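ORF34P2 (PDB 2WKD) binds single-stranded DNA, probably with nanomolar affinity and without sequence specificity. Local coordinates at residues A[4-9]-A[77-82]; A[13-18]-A[24-29]; A[33-36]-A[42-45]. The protein carries 2 engineered substitutions. All blocks are in the same frame, centred on the assembly; numbering follows the deposited sequence.

In the fold
All three contacts belong to one small all-beta domain of the OB clan. The centre of interaction 1 lies about 5 Å from the centre of the chain, in the core. Interaction 2 is a hairpin at the edge of the sheet, with its centre about 13 Å from that of interaction 1. The two meet where N14 ND2 lies 2.8 Å from Q9 O, a probable hydrogen bond. Interaction 3 is in a surface loop, its centre about 14 Å from interaction 1 and about 20 Å from interaction 2. A44 CB packs on Y77 CE1 at 3.5 Å, and S29 OG packs on Y45 CB. Interactions 1 and 3 touch the second subunit. Interaction 2 does not.

Interaction 1: residues A[4-9]-A[77-82]; sequences ITVTAQ and YNFVFP
The ring of F79 turns its edge, not a face, to strand 4-9. I4 O lies in the ring plane, 3.3 Å from F79 CE2. V6 CG2 also lies near the plane, at the same edge region, 4.3 Å from F79 CZ. Neither I4 nor V6 stacks over a face. Other core side chains pack on the ring: V30, A48 and V62 all touch F79.

The side chain of F79 sets CG anti to the carbonyl carbon (chi1 -80°), which carries the ring across to the first strand. The backbones stay well apart, with the CA atoms of I4 and F79 8.4 Å from each other. They are not partners in the sheet. Strand 59-68 runs between them and bonds to both, for example I4 with G64 and N78 with Q67. The ring bridges that gap.

The I4 side chain adds a looser touch, CB to F79 CE2 at 4.3 Å. I4, T5 and V6 also pair antiparallel with a strand of the second subunit, so the sheet continues across the interface.

Every touching residue is buried. The contact is small and mostly apolar. Its one polar participant is I4 O, which meets a ring C-H. Such an edge carries a slight positive charge, so the approach is probably mildly favourable, but burial of hydrocarbon is likely to contribute more.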
ATOM      1  N   ILE A   4       2.690   1.901  -1.614  1.00 33.04           N
ATOM      2  CA  ILE A   4       1.919   0.717  -1.982  1.00 32.73           C
ATOM      3  C   ILE A   4       2.676   0.036  -3.113  1.00 35.03           C
ATOM      4  O   ILE A   4       3.109   0.705  -4.083  1.00 34.16           O
ATOM      5  CB  ILE A   4       0.455   1.055  -2.389  1.00 34.05           C
ATOM      6  CG1 ILE A   4      -0.249   1.803  -1.241  1.00 33.45           C
ATOM      7  CG2 ILE A   4      -0.307  -0.201  -2.767  1.00 33.38           C
ATOM      8  CD1 ILE A   4      -1.767   1.974  -1.403  1.00 33.33           C
ATOM      9  N   THR A   5       2.864  -1.277  -2.956  1.00 32.08           N
ATOM     10  CA  THR A   5       3.610  -2.094  -3.919  1.00 33.73           C
ATOM     11  C   THR A   5       2.741  -3.237  -4.423  1.00 32.57           C
ATOM     12  O   THR A   5       2.390  -4.122  -3.657  1.00 35.30           O
ATOM     13  CB  THR A   5       4.905  -2.700  -3.295  1.00 30.26           C
ATOM     14  OG1 THR A   5       5.694  -1.659  -2.709  1.00 30.16           O
ATOM     15  CG2 THR A   5       5.741  -3.404  -4.377  1.00 33.12           C
ATOM     16  N   VAL A   6       2.417  -3.231  -5.716  1.00 35.42           N
ATOM     17  CA  VAL A   6       1.587  -4.296  -6.289  1.00 37.70           C
ATOM     18  C   VAL A   6       2.323  -5.033  -7.401  1.00 38.22           C
ATOM     19  O   VAL A   6       2.989  -4.419  -8.228  1.00 39.44           O
ATOM     20  CB  VAL A   6       0.213  -3.768  -6.821  1.00 40.16           C
ATOM     21  CG1 VAL A   6      -0.763  -4.952  -7.086  1.00 41.04           C
ATOM     22  CG2 VAL A   6      -0.424  -2.813  -5.838  1.00 39.82           C
ATOM     23  N   THR A   7       2.221  -6.357  -7.387  1.00 38.89           N
ATOM     24  CA  THR A   7       2.746  -7.199  -8.451  1.00 37.21           C
ATOM     25  C   THR A   7       1.548  -7.801  -9.168  1.00 37.08           C
ATOM     26  O   THR A   7       0.660  -8.380  -8.542  1.00 33.67           O
ATOM     27  CB  THR A   7       3.685  -8.296  -7.883  1.00 39.27           C
ATOM     28  OG1 THR A   7       4.727  -7.661  -7.139  1.00 38.19           O
ATOM     29  CG2 THR A   7       4.311  -9.148  -9.000  1.00 36.10           C
ATOM     30  N   ALA A   8       1.513  -7.636 -10.484  1.00 36.12           N
ATOM     31  CA  ALA A   8       0.356  -8.053 -11.265  1.00 36.52           C
ATOM     32  C   ALA A   8       0.752  -8.251 -12.730  1.00 36.78           C
ATOM     33  O   ALA A   8       1.752  -7.685 -13.187  1.00 36.06           O
ATOM     34  CB  ALA A   8      -0.747  -7.002 -11.154  1.00 36.82           C
ATOM     35  N   GLN A   9      -0.030  -9.049 -13.455  1.00 34.79           N
ATOM     36  CA  GLN A   9       0.167  -9.198 -14.889  1.00 35.36           C
ATOM     37  C   GLN A   9      -0.602  -8.102 -15.616  1.00 34.99           C
ATOM     38  O   GLN A   9      -1.768  -7.858 -15.321  1.00 36.27           O
ATOM     39  CB  GLN A   9      -0.277 -10.576 -15.382  1.00 34.83           C
ATOM     40  CG  GLN A   9       0.042 -10.800 -16.877  1.00 37.15           C
ATOM     41  CD  GLN A   9      -0.310 -12.187 -17.376  1.00 40.53           C
ATOM     42  OE1 GLN A   9      -1.205 -12.843 -16.859  1.00 46.22           O
ATOM     43  NE2 GLN A   9       0.402 -12.638 -18.395  1.00 47.81           N
ATOM     44  N   TYR A  77      -7.960   6.693  -7.310  1.00 36.52           N
ATOM     45  CA  TYR A  77      -6.644   6.485  -6.691  1.00 36.90           C
ATOM     46  C   TYR A  77      -5.547   6.420  -7.740  1.00 37.55           C
ATOM     47  O   TYR A  77      -5.577   5.558  -8.614  1.00 39.79           O
ATOM     48  CB  TYR A  77      -6.653   5.205  -5.848  1.00 34.81           C
ATOM     49  CG  TYR A  77      -7.712   5.202  -4.770  1.00 35.02           C
ATOM     50  CD1 TYR A  77      -8.988   4.678  -5.017  1.00 39.04           C
ATOM     51  CD2 TYR A  77      -7.456   5.751  -3.511  1.00 32.51           C
ATOM     52  CE1 TYR A  77      -9.975   4.686  -4.033  1.00 37.50           C
ATOM     53  CE2 TYR A  77      -8.441   5.765  -2.515  1.00 38.22           C
ATOM     54  CZ  TYR A  77      -9.692   5.230  -2.787  1.00 37.50           C
ATOM     55  OH  TYR A  77     -10.654   5.230  -1.821  1.00 39.97           O
ATOM     56  N   ASN A  78      -4.580   7.332  -7.659  1.00 37.95           N
ATOM     57  CA  ASN A  78      -3.463   7.331  -8.609  1.00 38.59           C
ATOM     58  C   ASN A  78      -2.106   7.224  -7.929  1.00 37.76           C
ATOM     59  O   ASN A  78      -1.880   7.870  -6.909  1.00 38.47           O
ATOM     60  CB  ASN A  78      -3.502   8.587  -9.487  1.00 38.45           C
ATOM     61  CG  ASN A  78      -4.771   8.673 -10.337  1.00 42.92           C
ATOM     62  OD1 ASN A  78      -5.019   7.831 -11.204  1.00 50.18           O
ATOM     63  ND2 ASN A  78      -5.577   9.701 -10.088  1.00 47.97           N
ATOM     64  N   PHE A  79      -1.211   6.413  -8.494  1.00 36.39           N
ATOM     65  CA  PHE A  79       0.170   6.329  -8.017  1.00 35.62           C
ATOM     66  C   PHE A  79       0.879   7.640  -8.322  1.00 37.40           C
ATOM     67  O   PHE A  79       0.618   8.246  -9.352  1.00 37.57           O
ATOM     68  CB  PHE A  79       0.911   5.141  -8.656  1.00 32.80           C
ATOM     69  CG  PHE A  79       0.602   3.811  -8.007  1.00 32.79           C
ATOM     70  CD1 PHE A  79      -0.570   3.117  -8.323  1.00 29.32           C
ATOM     71  CD2 PHE A  79       1.476   3.262  -7.070  1.00 32.51           C
ATOM     72  CE1 PHE A  79      -0.870   1.905  -7.718  1.00 30.07           C
ATOM     73  CE2 PHE A  79       1.186   2.052  -6.456  1.00 27.92           C
ATOM     74  CZ  PHE A  79       0.010   1.360  -6.794  1.00 30.87           C
ATOM     75  N   VAL A  80       1.767   8.073  -7.425  1.00 38.14           N
ATOM     76  CA  VAL A  80       2.539   9.308  -7.603  1.00 39.35           C
ATOM     77  C   VAL A  80       4.018   8.956  -7.722  1.00 40.76           C
ATOM     78  O   VAL A  80       4.556   8.274  -6.844  1.00 43.18           O
ATOM     79  CB  VAL A  80       2.340  10.295  -6.405  1.00 38.72           C
ATOM     80  CG1 VAL A  80       3.116  11.595  -6.627  1.00 37.65           C
ATOM     81  CG2 VAL A  80       0.860  10.576  -6.164  1.00 39.90           C
ATOM     82  N   PHE A  81       4.668   9.431  -8.789  1.00 41.99           N
ATOM     83  CA  PHE A  81       6.045   9.038  -9.145  1.00 43.83           C
ATOM     84  C   PHE A  81       6.314   7.520  -8.969  1.00 43.12           C
ATOM     85  O   PHE A  81       7.306   7.154  -8.329  1.00 43.63           O
ATOM     86  CB  PHE A  81       7.094   9.809  -8.309  1.00 44.15           C
ATOM     87  CG  PHE A  81       7.120  11.307  -8.528  1.00 49.86           C
ATOM     88  CD1 PHE A  81       6.773  12.179  -7.485  1.00 51.15           C
ATOM     89  CD2 PHE A  81       7.543  11.853  -9.742  1.00 52.68           C
ATOM     90  CE1 PHE A  81       6.815  13.569  -7.655  1.00 51.70           C
ATOM     91  CE2 PHE A  81       7.586  13.245  -9.928  1.00 53.17           C
ATOM     92  CZ  PHE A  81       7.222  14.101  -8.880  1.00 52.52           C
ATOM     93  N   PRO A  82       5.448   6.633  -9.515  1.00 42.56           N
ATOM     94  CA  PRO A  82       5.696   5.205  -9.255  1.00 42.10           C
ATOM     95  C   PRO A  82       6.992   4.687  -9.872  1.00 40.98           C
ATOM     96  O   PRO A  82       7.451   5.215 -10.886  1.00 42.48           O
ATOM     97  CB  PRO A  82       4.503   4.511  -9.919  1.00 42.28           C
ATOM     98  CG  PRO A  82       4.069   5.456 -10.991  1.00 42.57           C
ATOM     99  CD  PRO A  82       4.282   6.826 -10.399  1.00 43.03           C
TER

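Interaction 2: residues A[13-18]-A[24-29]; sequences KNTRTV and DKKIIS
T15 and I28 touch through T15 OG1, which lies 3.4 Å from I28 CG1. T15 places OG1 beside its backbone N (chi1 -54°). There the hydroxyl donates to N14 OD1 at 2.9 Å, from above the carbonyl plane rather than on a lone pair. N14 OD1 also accepts from N11 N. The N14 amide is thus held alongside I28, with ND2 3.9 Å from I28 CD1. The same turn of T15 sends CG2 the other way, 4.0 Å from K26 CB.

T17 repeats the T15 conformation. Its OG1 meets K26 CG, and a water joins T17 OG1 to K26 NZ. K26 is extended until its last torsion (chi4 61°), which bends NZ toward this water.

V18 and I27 share the other face of the hairpin with R16 and K25. They cross at about a right angle. V18 CG2 sits 3.5 Å from I27 CD1, which is tight for two methyl carbons.

The backbones form antiparallel pairs. R16 with I27 and V18 with K25 are hydrogen-bonded. T15 with I28 and T17 with K26 are non-hydrogen-bonded. S29 N adds a bond to N14 O.

Strand 15-18 is the outermost strand on this side within the chain. Strand 25-31 lies between it and strand 45-49, where I28 bonds to A48. K25 lies on F49 of strand 45-49, and its NZ forms a salt bridge with D52.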
ATOM      1  N   LYS A  13      -7.715  -7.354 -19.023  1.00 43.14           N
ATOM      2  CA  LYS A  13      -8.623  -7.070 -17.903  1.00 44.55           C
ATOM      3  C   LYS A  13      -8.255  -5.853 -17.058  1.00 42.38           C
ATOM      4  O   LYS A  13      -9.123  -5.252 -16.436  1.00 44.86           O
ATOM      5  CB  LYS A  13      -8.744  -8.291 -16.981  1.00 44.89           C
ATOM      6  CG  LYS A  13      -9.378  -9.513 -17.653  1.00 51.30           C
ATOM      7  CD  LYS A  13      -9.162 -10.784 -16.837  1.00 54.73           C
ATOM      8  CE  LYS A  13      -9.715 -11.991 -17.577  1.00 58.76           C
ATOM      9  NZ  LYS A  13      -9.648 -13.211 -16.734  1.00 62.60           N
ATOM     10  N   ASN A  14      -6.982  -5.483 -17.022  1.00 39.48           N
ATOM     11  CA  ASN A  14      -6.562  -4.416 -16.112  1.00 38.26           C
ATOM     12  C   ASN A  14      -5.732  -3.286 -16.741  1.00 37.35           C
ATOM     13  O   ASN A  14      -5.341  -2.343 -16.049  1.00 34.76           O
ATOM     14  CB  ASN A  14      -5.831  -5.028 -14.899  1.00 39.09           C
ATOM     15  CG  ASN A  14      -4.522  -5.696 -15.281  1.00 39.81           C
ATOM     16  OD1 ASN A  14      -4.104  -5.666 -16.442  1.00 37.01           O
ATOM     17  ND2 ASN A  14      -3.859  -6.291 -14.301  1.00 35.07           N
ATOM     18  N   THR A  15      -5.462  -3.388 -18.045  1.00 35.12           N
ATOM     19  CA  THR A  15      -4.589  -2.435 -18.741  1.00 35.22           C
ATOM     20  C   THR A  15      -5.248  -1.887 -20.010  1.00 36.10           C
ATOM     21  O   THR A  15      -5.836  -2.650 -20.777  1.00 33.22           O
ATOM     22  CB  THR A  15      -3.228  -3.085 -19.094  1.00 33.75           C
ATOM     23  OG1 THR A  15      -2.644  -3.632 -17.904  1.00 40.49           O
ATOM     24  CG2 THR A  15      -2.251  -2.064 -19.698  1.00 30.93           C
ATOM     25  N   ARG A  16      -5.141  -0.574 -20.216  1.00 36.37           N
ATOM     26  CA  ARG A  16      -5.624   0.085 -21.447  1.00 35.24           C
ATOM     27  C   ARG A  16      -4.529   0.966 -22.027  1.00 33.70           C
ATOM     28  O   ARG A  16      -3.687   1.477 -21.291  1.00 33.02           O
ATOM     29  CB  ARG A  16      -6.858   0.948 -21.165  1.00 34.72           C
ATOM     30  CG  ARG A  16      -8.186   0.183 -21.162  1.00 41.15           C
ATOM     31  CD  ARG A  16      -9.401   1.116 -21.293  1.00 60.30           C
ATOM     32  NE  ARG A  16      -9.334   2.262 -20.379  1.00 63.75           N
ATOM     33  CZ  ARG A  16      -9.390   3.541 -20.753  1.00 61.09           C
ATOM     34  NH1 ARG A  16      -9.526   3.873 -22.035  1.00 58.69           N
ATOM     35  NH2 ARG A  16      -9.308   4.491 -19.830  1.00 57.94           N
ATOM     36  N   THR A  17      -4.539   1.145 -23.344  1.00 32.89           N
ATOM     37  CA  THR A  17      -3.642   2.100 -23.995  1.00 31.83           C
ATOM     38  C   THR A  17      -4.431   3.336 -24.371  1.00 31.52           C
ATOM     39  O   THR A  17      -5.450   3.241 -25.065  1.00 32.52           O
ATOM     40  CB  THR A  17      -2.958   1.476 -25.222  1.00 30.50           C
ATOM     41  OG1 THR A  17      -2.154   0.382 -24.777  1.00 32.78           O
ATOM     42  CG2 THR A  17      -2.067   2.489 -25.934  1.00 30.08           C
ATOM     43  N   VAL A  18      -3.949   4.486 -23.916  1.00 30.91           N
ATOM     44  CA  VAL A  18      -4.624   5.774 -24.106  1.00 33.17           C
ATOM     45  C   VAL A  18      -3.694   6.775 -24.778  1.00 35.05           C
ATOM     46  O   VAL A  18      -2.472   6.671 -24.664  1.00 36.58           O
ATOM     47  CB  VAL A  18      -5.079   6.395 -22.747  1.00 34.90           C
ATOM     48  CG1 VAL A  18      -6.169   5.551 -22.103  1.00 32.05           C
ATOM     49  CG2 VAL A  18      -3.891   6.566 -21.798  1.00 31.41           C
ATOM     50  N   ASP A  24       1.122   7.600 -26.841  1.00 30.46           N
ATOM     51  CA  ASP A  24       0.498   6.375 -26.316  1.00 32.99           C
ATOM     52  C   ASP A  24       1.092   5.984 -24.956  1.00 34.03           C
ATOM     53  O   ASP A  24       2.313   5.874 -24.825  1.00 34.34           O
ATOM     54  CB  ASP A  24       0.732   5.190 -27.271  1.00 27.85           C
ATOM     55  CG  ASP A  24      -0.100   5.275 -28.544  1.00 36.54           C
ATOM     56  OD1 ASP A  24      -0.824   6.278 -28.758  1.00 36.32           O
ATOM     57  OD2 ASP A  24      -0.017   4.321 -29.338  1.00 40.17           O
ATOM     58  N   LYS A  25       0.230   5.755 -23.970  1.00 34.23           N
ATOM     59  CA  LYS A  25       0.666   5.161 -22.710  1.00 36.07           C
ATOM     60  C   LYS A  25      -0.272   4.068 -22.305  1.00 35.28           C
ATOM     61  O   LYS A  25      -1.499   4.200 -22.461  1.00 36.74           O
ATOM     62  CB  LYS A  25       0.727   6.187 -21.574  1.00 35.86           C
ATOM     63  CG  LYS A  25       1.716   7.324 -21.777  1.00 36.80           C
ATOM     64  CD  LYS A  25       3.142   6.813 -21.897  1.00 36.37           C
ATOM     65  CE  LYS A  25       4.136   7.963 -21.891  1.00 43.57           C
ATOM     66  NZ  LYS A  25       5.528   7.435 -21.878  1.00 44.33           N
ATOM     67  N   LYS A  26       0.312   2.991 -21.785  1.00 32.04           N
ATOM     68  CA  LYS A  26      -0.434   1.986 -21.062  1.00 32.45           C
ATOM     69  C   LYS A  26      -0.745   2.507 -19.666  1.00 34.60           C
ATOM     70  O   LYS A  26       0.114   3.127 -19.012  1.00 37.40           O
ATOM     71  CB  LYS A  26       0.352   0.677 -20.971  1.00 32.12           C
ATOM     72  CG  LYS A  26       0.387  -0.145 -22.246  1.00 31.45           C
ATOM     73  CD  LYS A  26       1.012  -1.507 -21.963  1.00 28.57           C
ATOM     74  CE  LYS A  26       1.158  -2.322 -23.247  1.00 33.31           C
ATOM     75  NZ  LYS A  26       2.037  -1.679 -24.271  1.00 29.81           N
ATOM     76  N   ILE A  27      -1.976   2.286 -19.221  1.00 33.96           N
ATOM     77  CA  ILE A  27      -2.362   2.570 -17.836  1.00 37.53           C
ATOM     78  C   ILE A  27      -2.909   1.284 -17.224  1.00 37.22           C
ATOM     79  O   ILE A  27      -3.839   0.676 -17.777  1.00 35.13           O
ATOM     80  CB  ILE A  27      -3.444   3.670 -17.723  1.00 38.27           C
ATOM     81  CG1 ILE A  27      -2.955   4.985 -18.328  1.00 44.53           C
ATOM     82  CG2 ILE A  27      -3.855   3.874 -16.257  1.00 37.57           C
ATOM     83  CD1 ILE A  27      -4.018   6.090 -18.334  1.00 59.32           C
ATOM     84  N   ILE A  28      -2.319   0.874 -16.098  1.00 37.08           N
ATOM     85  CA  ILE A  28      -2.767  -0.313 -15.375  1.00 37.01           C
ATOM     86  C   ILE A  28      -3.608   0.099 -14.165  1.00 37.17           C
ATOM     87  O   ILE A  28      -3.376   1.153 -13.566  1.00 39.60           O
ATOM     88  CB  ILE A  28      -1.568  -1.221 -14.952  1.00 36.76           C
ATOM     89  CG1 ILE A  28      -2.048  -2.652 -14.660  1.00 35.20           C
ATOM     90  CG2 ILE A  28      -0.792  -0.604 -13.769  1.00 37.90           C
ATOM     91  CD1 ILE A  28      -0.938  -3.660 -14.390  1.00 32.18           C
ATOM     92  N   SER A  29      -4.591  -0.730 -13.830  1.00 37.47           N
ATOM     93  CA  SER A  29      -5.453  -0.510 -12.674  1.00 36.53           C
ATOM     94  C   SER A  29      -5.315  -1.725 -11.767  1.00 33.60           C
ATOM     95  O   SER A  29      -5.617  -2.847 -12.174  1.00 33.19           O
ATOM     96  CB  SER A  29      -6.910  -0.307 -13.123  1.00 36.50           C
ATOM     97  OG  SER A  29      -7.775  -0.097 -12.006  1.00 45.75           O
TER
HETATM   98  O   HOH W   1       0.357   0.051 -25.638  1.00 31.77           O

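Interaction 3: residues A[33-36]-A[42-45]; sequences FEKE and KVAY
F33 O is the polar atom around which V43 closes. CG1 of V43 lies 3.1 Å from F33 O, and CG2 of V43 lies 3.6 Å from the same oxygen. These are contacts of an oxygen with two methyl groups, not hydrogen bonds. V43 has CG1 anti to its backbone N (chi1 167°), and both branches reach the carbonyl.

The F33 ring lies against the backbone of the second segment. F33 CZ is 3.5 Å from A44 N. A44 CB is 3.8 Å from F33 CE2 and packs against that end of the ring. K42 O stands at the edge, near the ring plane. F33 takes a chi1 of 46°, with CG between N and the carbonyl carbon, and this swings the ring toward V43 and A44.

K35 uses its aliphatic part. K35 CD rests 3.6 Å from V43 CG2, and the two side chains cross at a slant. Its chain bends at chi3, and NZ makes a weak hydrogen bond to V41 O.

The second subunit joins in. The CB of E34 points away from segment 42-45, and its OE1 forms a salt bridge with R65 NE of the second subunit. The F33 ring also meets Y77 of that subunit edge-to-face. F33 therefore serves both the loop and the dimer interface.

Both segments are irregular and lie in the long connection between the antiparallel strands 25-31 and 45-49. A backbone bond between A44 and L32 lies at its base. This is a beta hairpin with a long loop, within a domain of the OB clan.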
ATOM      1  N   PHE A  33      -5.862  -3.284  -1.900  1.00 37.77           N
ATOM      2  CA  PHE A  33      -5.981  -4.191  -0.744  1.00 38.43           C
ATOM      3  C   PHE A  33      -6.868  -5.393  -1.065  1.00 40.20           C
ATOM      4  O   PHE A  33      -7.442  -5.458  -2.149  1.00 42.75           O
ATOM      5  CB  PHE A  33      -6.482  -3.458   0.515  1.00 40.77           C
ATOM      6  CG  PHE A  33      -7.649  -2.541   0.277  1.00 35.23           C
ATOM      7  CD1 PHE A  33      -8.951  -3.037   0.284  1.00 38.47           C
ATOM      8  CD2 PHE A  33      -7.444  -1.178   0.092  1.00 28.49           C
ATOM      9  CE1 PHE A  33     -10.043  -2.192   0.076  1.00 37.44           C
ATOM     10  CE2 PHE A  33      -8.516  -0.316  -0.119  1.00 32.34           C
ATOM     11  CZ  PHE A  33      -9.828  -0.827  -0.123  1.00 40.50           C
ATOM     12  N   GLU A  34      -6.955  -6.346  -0.138  1.00 38.30           N
ATOM     13  CA  GLU A  34      -7.775  -7.543  -0.321  1.00 39.07           C
ATOM     14  C   GLU A  34      -9.039  -7.522   0.557  1.00 38.55           C
ATOM     15  O   GLU A  34      -9.183  -6.673   1.440  1.00 34.48           O
ATOM     16  CB  GLU A  34      -7.005  -8.813   0.050  1.00 39.32           C
ATOM     17  CG  GLU A  34      -5.563  -8.905  -0.338  1.00 43.10           C
ATOM     18  CD  GLU A  34      -4.830  -9.893   0.556  1.00 43.57           C
ATOM     19  OE1 GLU A  34      -3.605 -10.029   0.400  1.00 47.18           O
ATOM     20  OE2 GLU A  34      -5.479 -10.528   1.422  1.00 38.39           O
ATOM     21  N   LYS A  35      -9.919  -8.496   0.318  1.00 41.36           N
ATOM     22  CA  LYS A  35     -11.153  -8.700   1.099  1.00 43.26           C
ATOM     23  C   LYS A  35     -11.346 -10.193   1.392  1.00 45.26           C
ATOM     24  O   LYS A  35     -10.618 -11.028   0.848  1.00 46.06           O
ATOM     25  CB  LYS A  35     -12.364  -8.155   0.334  1.00 43.23           C
ATOM     26  CG  LYS A  35     -12.602  -8.859  -1.002  1.00 45.52           C
ATOM     27  CD  LYS A  35     -13.475  -8.051  -1.948  1.00 50.19           C
ATOM     28  CE  LYS A  35     -14.920  -8.529  -1.959  1.00 55.60           C
ATOM     29  NZ  LYS A  35     -15.690  -7.813  -3.023  1.00 56.32           N
ATOM     30  N   GLU A  36     -12.327 -10.522   2.236  1.00 47.57           N
ATOM     31  CA  GLU A  36     -12.689 -11.920   2.524  1.00 48.81           C
ATOM     32  C   GLU A  36     -13.446 -12.570   1.367  1.00 48.56           C
ATOM     33  O   GLU A  36     -14.369 -11.981   0.806  1.00 49.37           O
ATOM     34  CB  GLU A  36     -13.525 -12.014   3.799  1.00 48.75           C
ATOM     35  CG  GLU A  36     -12.752 -11.743   5.071  1.00 51.01           C
ATOM     36  CD  GLU A  36     -13.618 -11.162   6.170  1.00 55.90           C
ATOM     37  OE1 GLU A  36     -14.847 -11.028   5.976  1.00 57.07           O
ATOM     38  OE2 GLU A  36     -13.067 -10.834   7.239  1.00 61.73           O
ATOM     39  N   LYS A  42     -16.235  -3.497  -1.299  1.00 39.42           N
ATOM     40  CA  LYS A  42     -15.552  -3.332  -2.581  1.00 38.98           C
ATOM     41  C   LYS A  42     -14.093  -2.895  -2.426  1.00 38.23           C
ATOM     42  O   LYS A  42     -13.766  -2.053  -1.591  1.00 38.65           O
ATOM     43  CB  LYS A  42     -16.319  -2.389  -3.520  1.00 39.87           C
ATOM     44  CG  LYS A  42     -16.277  -0.907  -3.153  1.00 41.72           C
ATOM     45  CD  LYS A  42     -16.189  -0.044  -4.417  1.00 44.23           C
ATOM     46  CE  LYS A  42     -16.044   1.434  -4.082  1.00 42.66           C
ATOM     47  NZ  LYS A  42     -17.132   1.921  -3.186  1.00 34.66           N
ATOM     48  N   VAL A  43     -13.222  -3.477  -3.242  1.00 37.11           N
ATOM     49  CA  VAL A  43     -11.796  -3.160  -3.209  1.00 35.58           C
ATOM     50  C   VAL A  43     -11.493  -1.911  -4.042  1.00 33.88           C
ATOM     51  O   VAL A  43     -11.953  -1.793  -5.176  1.00 34.51           O
ATOM     52  CB  VAL A  43     -10.953  -4.372  -3.679  1.00 36.01           C
ATOM     53  CG1 VAL A  43      -9.512  -3.972  -3.965  1.00 34.26           C
ATOM     54  CG2 VAL A  43     -11.011  -5.484  -2.632  1.00 34.47           C
ATOM     55  N   ALA A  44     -10.736  -0.978  -3.467  1.00 31.38           N
ATOM     56  CA  ALA A  44     -10.287   0.200  -4.198  1.00 29.80           C
ATOM     57  C   ALA A  44      -9.143  -0.156  -5.172  1.00 29.89           C
ATOM     58  O   ALA A  44      -8.326  -1.042  -4.887  1.00 29.90           O
ATOM     59  CB  ALA A  44      -9.863   1.279  -3.236  1.00 28.66           C
ATOM     60  N   TYR A  45      -9.109   0.532  -6.316  1.00 28.20           N
ATOM     61  CA  TYR A  45      -8.122   0.296  -7.367  1.00 30.03           C
ATOM     62  C   TYR A  45      -7.306   1.537  -7.638  1.00 29.93           C
ATOM     63  O   TYR A  45      -7.840   2.639  -7.653  1.00 31.40           O
ATOM     64  CB  TYR A  45      -8.788  -0.186  -8.661  1.00 30.59           C
ATOM     65  CG  TYR A  45      -9.137  -1.644  -8.593  1.00 30.59           C
ATOM     66  CD1 TYR A  45     -10.238  -2.075  -7.857  1.00 29.18           C
ATOM     67  CD2 TYR A  45      -8.346  -2.597  -9.231  1.00 29.92           C
ATOM     68  CE1 TYR A  45     -10.548  -3.417  -7.763  1.00 31.54           C
ATOM     69  CE2 TYR A  45      -8.643  -3.943  -9.147  1.00 29.86           C
ATOM     70  CZ  TYR A  45      -9.752  -4.345  -8.409  1.00 34.93           C
ATOM     71  OH  TYR A  45     -10.063  -5.674  -8.319  1.00 37.09           O
TER